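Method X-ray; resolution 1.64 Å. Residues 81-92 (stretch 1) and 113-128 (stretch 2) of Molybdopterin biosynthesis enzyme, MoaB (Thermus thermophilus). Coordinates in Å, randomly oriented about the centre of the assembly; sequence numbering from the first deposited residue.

Stretch 1 81-92: PEATRELLDREV
Stretch 2 113-128: SRGVAGVRGRTLILNL

What fills the apolar centre? Stretch 2 is a hairpin, strands 117-120 and 123-128, and helix 81-85 runs nearly antiparallel to the second strand (172°, axes 9.6 Å apart at closest). V116 (chi1 m) points toward stretch 1, its CG1 3.6 Å from R85 CG and its CG2 3.8 Å from T84 CG2. L88 (m, t) reaches in behind them, placing CD1 4.1 Å from V116 CG2 and CD2 4.0 Å from I125 CD1. Farther along, V92 (t) sets CG2 4.4 Å from L124 CD1.

How does the chain join the hairpin after the helix? A type I turn, R85 to L88, leads to L88 at phi/psi -83/144, and R90-E91 then pair antiparallel with V119-G118. V119 O accepts from D89 N (2.8 Å) and, weakly, from R90 N (3.5 Å); V119 N donates to R90 O (2.9 Å), and V92 N to A117 O (2.8 Å). At the non-hydrogen-bonded pair, E91 CA lies just 3.8 Å from G118 CA. Glycine permits this: an ideal CB on G118 would sit 2.4 Å from L88 CD1 and 2.6 Å from R90 O.

What secures the helix beside the hairpin? N127 (m) works from both ends of its amide: ND2 donates to T84 OG1 (3.1 Å), while OD1 receives V116 N (3.0 Å) within stretch 2.

What closes the polar edge? E82 (m) points its CB away, yet OE1 curls back to a salt bridge with R114 NH1 (3.0 Å). R120, extended t, t, t, donates from NH1 to L87 O (2.8 Å), with L87 CD2 over one guanidinium face. At the hairpin turn, G121 (phi/psi 62/-116) gives its N to D89 OD2 at 2.8 Å; water 1 links G121 O (2.7 Å) to R90 NH1 (2.7 Å).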

# COMPACT_ATOMS: atom_id res chain seq x y z
N PRO B 81 -13.49 6.01 2.80
CA PRO B 81 -12.58 5.36 1.85
C PRO B 81 -13.33 4.49 0.85
O PRO B 81 -13.05 4.54 -0.35
CB PRO B 81 -11.67 4.52 2.76
CG PRO B 81 -11.64 5.32 4.02
CD PRO B 81 -13.10 5.70 4.19
N GLU B 82 -14.28 3.71 1.34
CA GLU B 82 -15.07 2.85 0.46
C GLU B 82 -15.86 3.67 -0.55
O GLU B 82 -15.90 3.34 -1.73
CB GLU B 82 -16.05 1.98 1.27
CG GLU B 82 -15.39 0.90 2.10
CD GLU B 82 -15.11 1.33 3.53
OE1 GLU B 82 -14.48 2.39 3.73
OE2 GLU B 82 -15.53 0.60 4.46
N ALA B 83 -16.49 4.73 -0.08
CA ALA B 83 -17.28 5.59 -0.96
C ALA B 83 -16.40 6.21 -2.03
O ALA B 83 -16.80 6.32 -3.19
CB ALA B 83 -17.97 6.68 -0.15
N THR B 84 -15.20 6.61 -1.64
CA THR B 84 -14.27 7.23 -2.57
C THR B 84 -13.72 6.25 -3.60
O THR B 84 -13.72 6.54 -4.79
CB THR B 84 -13.08 7.87 -1.80
OG1 THR B 84 -13.58 8.84 -0.88
CG2 THR B 84 -12.13 8.55 -2.78
N ARG B 85 -13.24 5.10 -3.13
CA ARG B 85 -12.67 4.10 -4.03
C ARG B 85 -13.61 3.76 -5.18
O ARG B 85 -13.18 3.59 -6.32
CB ARG B 85 -12.35 2.81 -3.28
CG ARG B 85 -11.25 2.91 -2.25
CD ARG B 85 -10.78 1.51 -1.85
NE ARG B 85 -10.05 0.87 -2.93
CZ ARG B 85 -9.84 -0.44 -3.02
NH1 ARG B 85 -10.31 -1.26 -2.09
NH2 ARG B 85 -9.14 -0.93 -4.04
N GLU B 86 -14.90 3.68 -4.88
CA GLU B 86 -15.90 3.35 -5.88
C GLU B 86 -16.03 4.38 -6.99
O GLU B 86 -16.58 4.08 -8.05
CB GLU B 86 -17.25 3.13 -5.19
CG GLU B 86 -17.30 1.87 -4.34
CD GLU B 86 -18.40 1.90 -3.30
OE1 GLU B 86 -19.50 2.40 -3.61
OE2 GLU B 86 -18.18 1.40 -2.18
N LEU B 87 -15.50 5.58 -6.76
CA LEU B 87 -15.58 6.65 -7.75
C LEU B 87 -14.26 6.91 -8.49
O LEU B 87 -14.23 7.67 -9.45
CB LEU B 87 -16.01 7.96 -7.08
CG LEU B 87 -17.41 8.04 -6.46
CD1 LEU B 87 -17.57 9.35 -5.71
CD2 LEU B 87 -18.47 7.90 -7.55
N LEU B 88 -13.19 6.26 -8.05
CA LEU B 88 -11.88 6.45 -8.67
C LEU B 88 -11.62 5.62 -9.91
O LEU B 88 -12.06 4.47 -10.00
CB LEU B 88 -10.78 6.13 -7.65
CG LEU B 88 -10.84 6.89 -6.33
CD1 LEU B 88 -9.73 6.39 -5.42
CD2 LEU B 88 -10.73 8.38 -6.59
N ASP B 89 -10.91 6.20 -10.88
CA ASP B 89 -10.57 5.48 -12.10
C ASP B 89 -9.30 4.69 -11.81
O ASP B 89 -9.07 3.62 -12.39
CB ASP B 89 -10.30 6.45 -13.26
CG ASP B 89 -11.53 7.25 -13.65
OD1 ASP B 89 -12.65 6.73 -13.55
OD2 ASP B 89 -11.35 8.41 -14.09
N ARG B 90 -8.48 5.22 -10.91
CA ARG B 90 -7.23 4.58 -10.51
C ARG B 90 -6.77 5.17 -9.19
O ARG B 90 -7.13 6.30 -8.85
CB ARG B 90 -6.15 4.76 -11.58
CG ARG B 90 -5.78 6.20 -11.90
CD ARG B 90 -4.78 6.26 -13.05
NE ARG B 90 -4.40 7.62 -13.41
CZ ARG B 90 -5.21 8.50 -14.00
NH1 ARG B 90 -6.46 8.16 -14.30
NH2 ARG B 90 -4.76 9.72 -14.29
N GLU B 91 -5.98 4.41 -8.44
CA GLU B 91 -5.50 4.89 -7.15
C GLU B 91 -4.03 5.30 -7.16
O GLU B 91 -3.28 4.94 -8.06
CB GLU B 91 -5.74 3.83 -6.08
CG GLU B 91 -7.20 3.67 -5.72
CD GLU B 91 -7.43 2.64 -4.64
OE1 GLU B 91 -6.68 2.64 -3.64
OE2 GLU B 91 -8.37 1.83 -4.79
N VAL B 92 -3.65 6.08 -6.15
CA VAL B 92 -2.27 6.53 -6.00
C VAL B 92 -1.87 6.13 -4.58
O VAL B 92 -1.81 6.97 -3.68
CB VAL B 92 -2.14 8.06 -6.17
CG1 VAL B 92 -0.67 8.47 -6.14
CG2 VAL B 92 -2.77 8.49 -7.49
N SER B 113 -5.38 5.24 9.66
CA SER B 113 -6.25 5.84 8.65
C SER B 113 -6.37 4.94 7.43
O SER B 113 -5.36 4.47 6.89
CB SER B 113 -5.71 7.20 8.22
OG SER B 113 -6.57 7.78 7.25
N ARG B 114 -7.60 4.71 6.98
CA ARG B 114 -7.86 3.88 5.82
C ARG B 114 -8.10 4.76 4.60
O ARG B 114 -8.53 4.29 3.56
CB ARG B 114 -9.09 3.00 6.07
CG ARG B 114 -9.00 2.14 7.33
CD ARG B 114 -10.24 1.28 7.49
NE ARG B 114 -10.45 0.42 6.33
CZ ARG B 114 -11.30 0.68 5.34
NH1 ARG B 114 -12.05 1.78 5.37
NH2 ARG B 114 -11.40 -0.15 4.32
N GLY B 115 -7.81 6.05 4.74
CA GLY B 115 -8.03 6.96 3.63
C GLY B 115 -7.29 6.55 2.38
O GLY B 115 -6.15 6.07 2.46
N VAL B 116 -7.93 6.71 1.23
CA VAL B 116 -7.30 6.37 -0.04
C VAL B 116 -6.97 7.65 -0.81
O VAL B 116 -7.31 8.76 -0.37
CB VAL B 116 -8.22 5.48 -0.93
CG1 VAL B 116 -8.56 4.19 -0.20
CG2 VAL B 116 -9.49 6.23 -1.31
N ALA B 117 -6.29 7.48 -1.93
CA ALA B 117 -5.93 8.59 -2.80
C ALA B 117 -6.07 8.07 -4.22
O ALA B 117 -5.71 6.93 -4.50
CB ALA B 117 -4.49 9.04 -2.54
N GLY B 118 -6.60 8.90 -5.10
CA GLY B 118 -6.75 8.45 -6.47
C GLY B 118 -7.19 9.55 -7.41
O GLY B 118 -7.31 10.71 -7.03
N VAL B 119 -7.43 9.16 -8.66
CA VAL B 119 -7.85 10.10 -9.68
C VAL B 119 -9.18 9.69 -10.30
O VAL B 119 -9.44 8.51 -10.51
CB VAL B 119 -6.80 10.18 -10.81
CG1 VAL B 119 -7.29 11.07 -11.95
CG2 VAL B 119 -5.48 10.71 -10.24
N ARG B 120 -10.02 10.69 -10.55
CA ARG B 120 -11.29 10.48 -11.23
C ARG B 120 -11.27 11.57 -12.30
O ARG B 120 -11.21 12.76 -11.98
CB ARG B 120 -12.50 10.68 -10.31
CG ARG B 120 -13.82 10.39 -11.04
CD ARG B 120 -15.05 10.77 -10.23
NE ARG B 120 -16.26 10.72 -11.05
CZ ARG B 120 -16.88 9.61 -11.44
NH1 ARG B 120 -16.41 8.42 -11.07
NH2 ARG B 120 -17.96 9.68 -12.20
N GLY B 121 -11.29 11.17 -13.57
CA GLY B 121 -11.23 12.15 -14.64
C GLY B 121 -9.92 12.90 -14.55
O GLY B 121 -8.85 12.32 -14.71
N ARG B 122 -9.99 14.21 -14.30
CA ARG B 122 -8.79 15.02 -14.16
C ARG B 122 -8.77 15.66 -12.78
O ARG B 122 -8.33 16.80 -12.62
CB ARG B 122 -8.74 16.10 -15.24
CG ARG B 122 -8.22 15.58 -16.58
CD ARG B 122 -8.47 16.60 -17.68
NE ARG B 122 -9.89 16.67 -18.02
CZ ARG B 122 -10.55 17.79 -18.25
NH1 ARG B 122 -11.84 17.75 -18.56
NH2 ARG B 122 -9.93 18.96 -18.16
N THR B 123 -9.25 14.91 -11.79
CA THR B 123 -9.30 15.39 -10.42
C THR B 123 -8.61 14.42 -9.46
O THR B 123 -8.87 13.22 -9.48
CB THR B 123 -10.77 15.55 -9.95
OG1 THR B 123 -11.46 16.43 -10.85
CG2 THR B 123 -10.82 16.13 -8.54
N LEU B 124 -7.70 14.96 -8.65
CA LEU B 124 -6.99 14.15 -7.66
C LEU B 124 -7.79 14.24 -6.37
O LEU B 124 -8.16 15.33 -5.95
CB LEU B 124 -5.58 14.70 -7.44
CG LEU B 124 -4.69 13.97 -6.44
CD1 LEU B 124 -4.41 12.54 -6.90
CD2 LEU B 124 -3.38 14.75 -6.29
N ILE B 125 -8.06 13.09 -5.76
CA ILE B 125 -8.84 13.03 -4.53
C ILE B 125 -8.06 12.34 -3.42
O ILE B 125 -7.56 11.22 -3.61
CB ILE B 125 -10.17 12.26 -4.76
CG1 ILE B 125 -10.92 12.87 -5.95
CG2 ILE B 125 -11.04 12.30 -3.51
CD1 ILE B 125 -10.48 12.34 -7.29
N LEU B 126 -7.95 13.01 -2.28
CA LEU B 126 -7.26 12.46 -1.12
C LEU B 126 -8.19 12.45 0.09
O LEU B 126 -8.88 13.43 0.34
CB LEU B 126 -6.02 13.30 -0.76
CG LEU B 126 -4.70 13.06 -1.51
CD1 LEU B 126 -4.87 13.34 -2.99
CD2 LEU B 126 -3.64 13.96 -0.90
N ASN B 127 -8.20 11.33 0.82
CA ASN B 127 -9.00 11.19 2.04
C ASN B 127 -8.11 11.49 3.24
O ASN B 127 -7.29 10.65 3.63
CB ASN B 127 -9.49 9.75 2.24
CG ASN B 127 -10.49 9.29 1.20
OD1 ASN B 127 -10.63 8.09 0.97
ND2 ASN B 127 -11.21 10.22 0.59
N LEU B 128 -8.27 12.67 3.84
CA LEU B 128 -7.49 13.04 5.03
C LEU B 128 -8.27 12.63 6.29
O LEU B 128 -9.49 12.49 6.25
CB LEU B 128 -7.29 14.56 5.07
CG LEU B 128 -6.50 15.25 3.96
CD1 LEU B 128 -6.72 16.75 4.05
CD2 LEU B 128 -5.02 14.91 4.12
O HOH W 1 -8.52 9.69 -15.20
O HOH W 2 -6.17 12.53 -15.30
O HOH W 3 -5.03 4.73 -2.30